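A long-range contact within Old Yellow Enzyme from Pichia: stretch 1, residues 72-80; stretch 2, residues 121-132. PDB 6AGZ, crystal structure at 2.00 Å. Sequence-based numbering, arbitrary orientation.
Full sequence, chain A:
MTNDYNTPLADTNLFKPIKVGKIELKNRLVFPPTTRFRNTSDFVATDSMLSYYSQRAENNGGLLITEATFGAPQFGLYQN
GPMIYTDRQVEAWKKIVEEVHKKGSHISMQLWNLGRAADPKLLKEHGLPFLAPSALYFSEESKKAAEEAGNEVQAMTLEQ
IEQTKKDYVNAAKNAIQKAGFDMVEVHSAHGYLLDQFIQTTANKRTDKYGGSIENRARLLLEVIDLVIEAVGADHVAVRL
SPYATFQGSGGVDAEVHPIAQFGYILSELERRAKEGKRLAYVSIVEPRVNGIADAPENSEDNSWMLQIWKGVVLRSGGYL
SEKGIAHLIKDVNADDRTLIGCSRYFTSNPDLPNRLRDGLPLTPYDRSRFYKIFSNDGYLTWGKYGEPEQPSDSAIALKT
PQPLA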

# COMPACT_ATOMS: atom_id res chain seq x y z
N ALA A 72 -16.78 -27.92 -1.53
CA ALA A 72 -16.85 -29.29 -1.03
C ALA A 72 -17.56 -29.26 0.31
O ALA A 72 -17.75 -28.18 0.90
CB ALA A 72 -15.45 -29.91 -0.91
N PRO A 73 -18.00 -30.42 0.82
CA PRO A 73 -18.62 -30.43 2.16
C PRO A 73 -17.75 -29.80 3.24
O PRO A 73 -18.27 -29.10 4.12
CB PRO A 73 -18.85 -31.92 2.41
CG PRO A 73 -19.08 -32.48 1.06
CD PRO A 73 -18.17 -31.71 0.14
N GLN A 74 -16.43 -30.03 3.20
CA GLN A 74 -15.54 -29.42 4.19
C GLN A 74 -15.46 -27.91 4.04
O GLN A 74 -15.10 -27.22 5.01
CB GLN A 74 -14.15 -30.05 4.09
CG GLN A 74 -13.18 -29.64 5.20
CD GLN A 74 -13.65 -30.08 6.57
OE1 GLN A 74 -13.65 -31.27 6.89
NE2 GLN A 74 -14.05 -29.12 7.40
N PHE A 75 -15.80 -27.37 2.87
CA PHE A 75 -15.79 -25.92 2.67
C PHE A 75 -16.93 -25.22 3.40
O PHE A 75 -16.89 -24.00 3.54
CB PHE A 75 -15.87 -25.58 1.18
CG PHE A 75 -14.55 -25.72 0.45
CD1 PHE A 75 -13.59 -26.62 0.87
CD2 PHE A 75 -14.28 -24.92 -0.65
CE1 PHE A 75 -12.39 -26.74 0.19
CE2 PHE A 75 -13.08 -25.03 -1.32
CZ PHE A 75 -12.13 -25.94 -0.90
N GLY A 76 -17.94 -25.96 3.87
CA GLY A 76 -19.07 -25.36 4.55
C GLY A 76 -18.96 -25.39 6.06
O GLY A 76 -17.85 -25.40 6.60
N LEU A 77 -20.10 -25.39 6.75
CA LEU A 77 -21.41 -25.41 6.12
C LEU A 77 -22.39 -24.42 6.76
O LEU A 77 -22.28 -24.12 7.95
CB LEU A 77 -22.02 -26.81 6.17
CG LEU A 77 -21.43 -27.96 5.35
CD1 LEU A 77 -21.95 -29.29 5.86
CD2 LEU A 77 -21.76 -27.78 3.88
N TYR A 78 -23.33 -23.93 5.96
CA TYR A 78 -24.52 -23.26 6.44
C TYR A 78 -25.74 -23.98 5.88
O TYR A 78 -25.69 -24.51 4.76
CB TYR A 78 -24.56 -21.78 6.03
CG TYR A 78 -23.51 -20.91 6.68
CD1 TYR A 78 -23.16 -21.08 8.01
CD2 TYR A 78 -22.86 -19.92 5.95
CE1 TYR A 78 -22.20 -20.28 8.60
CE2 TYR A 78 -21.90 -19.12 6.53
CZ TYR A 78 -21.57 -19.30 7.86
OH TYR A 78 -20.62 -18.50 8.44
N GLN A 79 -26.81 -24.03 6.66
CA GLN A 79 -28.00 -24.74 6.20
C GLN A 79 -28.57 -24.08 4.95
O GLN A 79 -28.69 -22.85 4.89
CB GLN A 79 -29.05 -24.81 7.31
CG GLN A 79 -29.50 -23.47 7.87
CD GLN A 79 -30.43 -23.62 9.06
OE1 GLN A 79 -31.40 -24.38 9.01
NE2 GLN A 79 -30.15 -22.89 10.13
N ASN A 80 -28.88 -24.90 3.95
CA ASN A 80 -29.46 -24.45 2.68
C ASN A 80 -28.51 -23.55 1.90
O ASN A 80 -28.94 -22.73 1.09
CB ASN A 80 -30.81 -23.76 2.90
CG ASN A 80 -31.81 -24.66 3.59
OD1 ASN A 80 -31.80 -24.81 4.81
ND2 ASN A 80 -32.69 -25.28 2.80
N LYS A 121 -22.20 -27.19 14.52
CA LYS A 121 -23.17 -28.26 14.72
C LYS A 121 -23.51 -28.96 13.41
O LYS A 121 -23.55 -30.19 13.34
CB LYS A 121 -24.42 -27.70 15.38
CG LYS A 121 -25.57 -28.69 15.53
CD LYS A 121 -26.79 -28.01 16.14
CE LYS A 121 -28.02 -28.90 16.11
NZ LYS A 121 -27.90 -30.07 17.04
N LEU A 122 -23.75 -28.18 12.36
CA LEU A 122 -24.06 -28.76 11.05
C LEU A 122 -22.89 -29.57 10.52
O LEU A 122 -23.07 -30.70 10.03
CB LEU A 122 -24.45 -27.64 10.08
CG LEU A 122 -24.93 -28.03 8.68
CD1 LEU A 122 -26.17 -28.91 8.76
CD2 LEU A 122 -25.22 -26.78 7.87
N LEU A 123 -21.68 -29.01 10.60
CA LEU A 123 -20.48 -29.75 10.21
C LEU A 123 -20.38 -31.06 10.97
O LEU A 123 -20.08 -32.11 10.38
CB LEU A 123 -19.23 -28.89 10.47
CG LEU A 123 -18.87 -27.78 9.49
CD1 LEU A 123 -17.66 -27.01 10.00
CD2 LEU A 123 -18.61 -28.34 8.11
N LYS A 124 -20.61 -31.02 12.29
CA LYS A 124 -20.57 -32.24 13.09
C LYS A 124 -21.59 -33.26 12.60
O LYS A 124 -21.27 -34.44 12.44
CB LYS A 124 -20.83 -31.89 14.56
CG LYS A 124 -20.98 -33.10 15.46
CD LYS A 124 -19.75 -33.30 16.33
CE LYS A 124 -19.98 -34.40 17.36
NZ LYS A 124 -18.77 -34.63 18.20
N GLU A 125 -22.82 -32.81 12.35
CA GLU A 125 -23.86 -33.71 11.85
C GLU A 125 -23.51 -34.28 10.48
O GLU A 125 -24.01 -35.35 10.12
CB GLU A 125 -25.20 -32.98 11.78
CG GLU A 125 -25.72 -32.55 13.14
CD GLU A 125 -26.96 -31.69 13.05
OE1 GLU A 125 -27.37 -31.35 11.92
OE2 GLU A 125 -27.52 -31.34 14.11
N HIS A 126 -22.66 -33.60 9.71
CA HIS A 126 -22.12 -34.17 8.48
C HIS A 126 -20.77 -34.83 8.69
O HIS A 126 -20.08 -35.14 7.70
CB HIS A 126 -22.03 -33.09 7.40
CG HIS A 126 -23.36 -32.69 6.84
ND1 HIS A 126 -24.18 -31.78 7.47
CD2 HIS A 126 -24.01 -33.08 5.72
CE1 HIS A 126 -25.29 -31.62 6.75
NE2 HIS A 126 -25.21 -32.40 5.69
N GLY A 127 -20.37 -35.06 9.94
CA GLY A 127 -19.14 -35.78 10.22
C GLY A 127 -17.87 -35.05 9.85
O GLY A 127 -16.87 -35.69 9.52
N LEU A 128 -17.88 -33.72 9.91
CA LEU A 128 -16.75 -32.93 9.47
C LEU A 128 -16.18 -32.10 10.61
O LEU A 128 -16.93 -31.63 11.48
CB LEU A 128 -17.16 -32.00 8.32
CG LEU A 128 -17.60 -32.70 7.03
CD1 LEU A 128 -18.40 -31.76 6.15
CD2 LEU A 128 -16.39 -33.24 6.28
N PRO A 129 -14.87 -31.90 10.64
CA PRO A 129 -14.26 -31.07 11.68
C PRO A 129 -14.45 -29.58 11.39
O PRO A 129 -14.96 -29.17 10.35
CB PRO A 129 -12.78 -31.45 11.62
CG PRO A 129 -12.58 -31.91 10.21
CD PRO A 129 -13.86 -32.58 9.81
N PHE A 130 -14.03 -28.78 12.36
CA PHE A 130 -14.17 -27.32 12.34
C PHE A 130 -12.77 -26.73 12.23
O PHE A 130 -12.01 -26.74 13.20
CB PHE A 130 -14.90 -26.86 13.61
CG PHE A 130 -15.27 -25.41 13.61
CD1 PHE A 130 -15.82 -24.81 12.49
CD2 PHE A 130 -15.11 -24.65 14.76
CE1 PHE A 130 -16.18 -23.47 12.51
CE2 PHE A 130 -15.47 -23.32 14.78
CZ PHE A 130 -16.01 -22.73 13.66
N LEU A 131 -12.43 -26.24 11.04
CA LEU A 131 -11.05 -25.96 10.68
C LEU A 131 -10.79 -24.46 10.54
O LEU A 131 -11.70 -23.67 10.28
CB LEU A 131 -10.68 -26.68 9.38
CG LEU A 131 -10.92 -28.19 9.40
CD1 LEU A 131 -10.53 -28.83 8.08
CD2 LEU A 131 -10.18 -28.84 10.56
N ALA A 132 -9.52 -24.10 10.70
CA ALA A 132 -9.05 -22.72 10.64
C ALA A 132 -7.53 -22.75 10.54
O ALA A 132 -6.91 -23.78 10.81
CB ALA A 132 -9.50 -21.93 11.88

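The contact joins a short irregular segment to the end of a helix and the chain that follows it, and it is built mostly from leucines, with one directional bond near its start. Ala 72 stays out of reach, but its O accepts a hydrogen bond from Phe 75 N at 2.9 Å, helping to close the 3-10 turn.

Pro 73 is the first residue to touch. Its CA-to-CB bond points toward the other stretch, and CB lies 3.8 Å from Leu 128 CD1. Leu 128 CD1 also sits 3.3 Å from Pro 73 O, an oxygen already engaged by Gly 76 N at 3.2 Å, so the carbonyl can lie against an apolar group without being left unpaired.

Gln 74 makes the directional contact. Its CA-to-CB bond runs sideways, yet the t, p conformation of chi1 and chi2 brings the amide nearer to stretch 2. There NE2 donates a hydrogen bond to Pro 129 O at 3.1 Å, with a nearly straight N-H...O angle of 161°, the only hydrogen bond between the two stretches. A side chain thus bonds to a backbone carbonyl, and the amide also packs closely: Gln 74 OE1 is 3.2 Å from Pro 129 CD and 3.4 Å from Leu 128 CD2, while Gln 74 NE2 is 3.6 Å from Leu 131 CD1. With 97 Å² covered, Gln 74 is the most heavily covered residue of the contact.

Phe 75 turns its CA-to-CB bond away and takes no part. Gly 76 contributes backbone, its O lying 3.4 Å from Leu 123 CD2. A CB modelled in ideal geometry here would fall 2.2 Å from Leu 77 CD2, within its own stretch, so the absence of a side chain leaves room for the next residue.

Leu 77 follows a cis peptide bond and is the apolar centre of the contact. Its CB lies 3.6 Å from Leu 122 CD2, its CG 4.0 Å from Leu 123 CD2, and its CD1 4.3 Å from Leu 128 CD1. CD1 also covers one face of the His 126 ring, 4.0 Å from the centroid and 23° off the normal, a CH-pi contact. That ring is held from within its own stretch, because His 126 ND1 donates to Leu 122 O at 3.0 Å just where the chain leaves the helix; the leucine therefore meets an anchored surface. The packing has a cost: Leu 77 N, 3.6 Å from Leu 123 CD2, is buried without a polar partner.

Beyond this point the contact thins. Tyr 78 directs its CA-to-CB bond away but leaves its backbone C 3.5 Å from Leu 122 CD2. Leu 122 CD2 also approaches Gln 79 N at 3.4 Å, while the end of the Gln 79 side chain leads away. Asn 80 makes no contact. The design lesson is economical: one amide makes a hydrogen bond to the backbone of the other stretch, and one leucine packs among three from the other stretch.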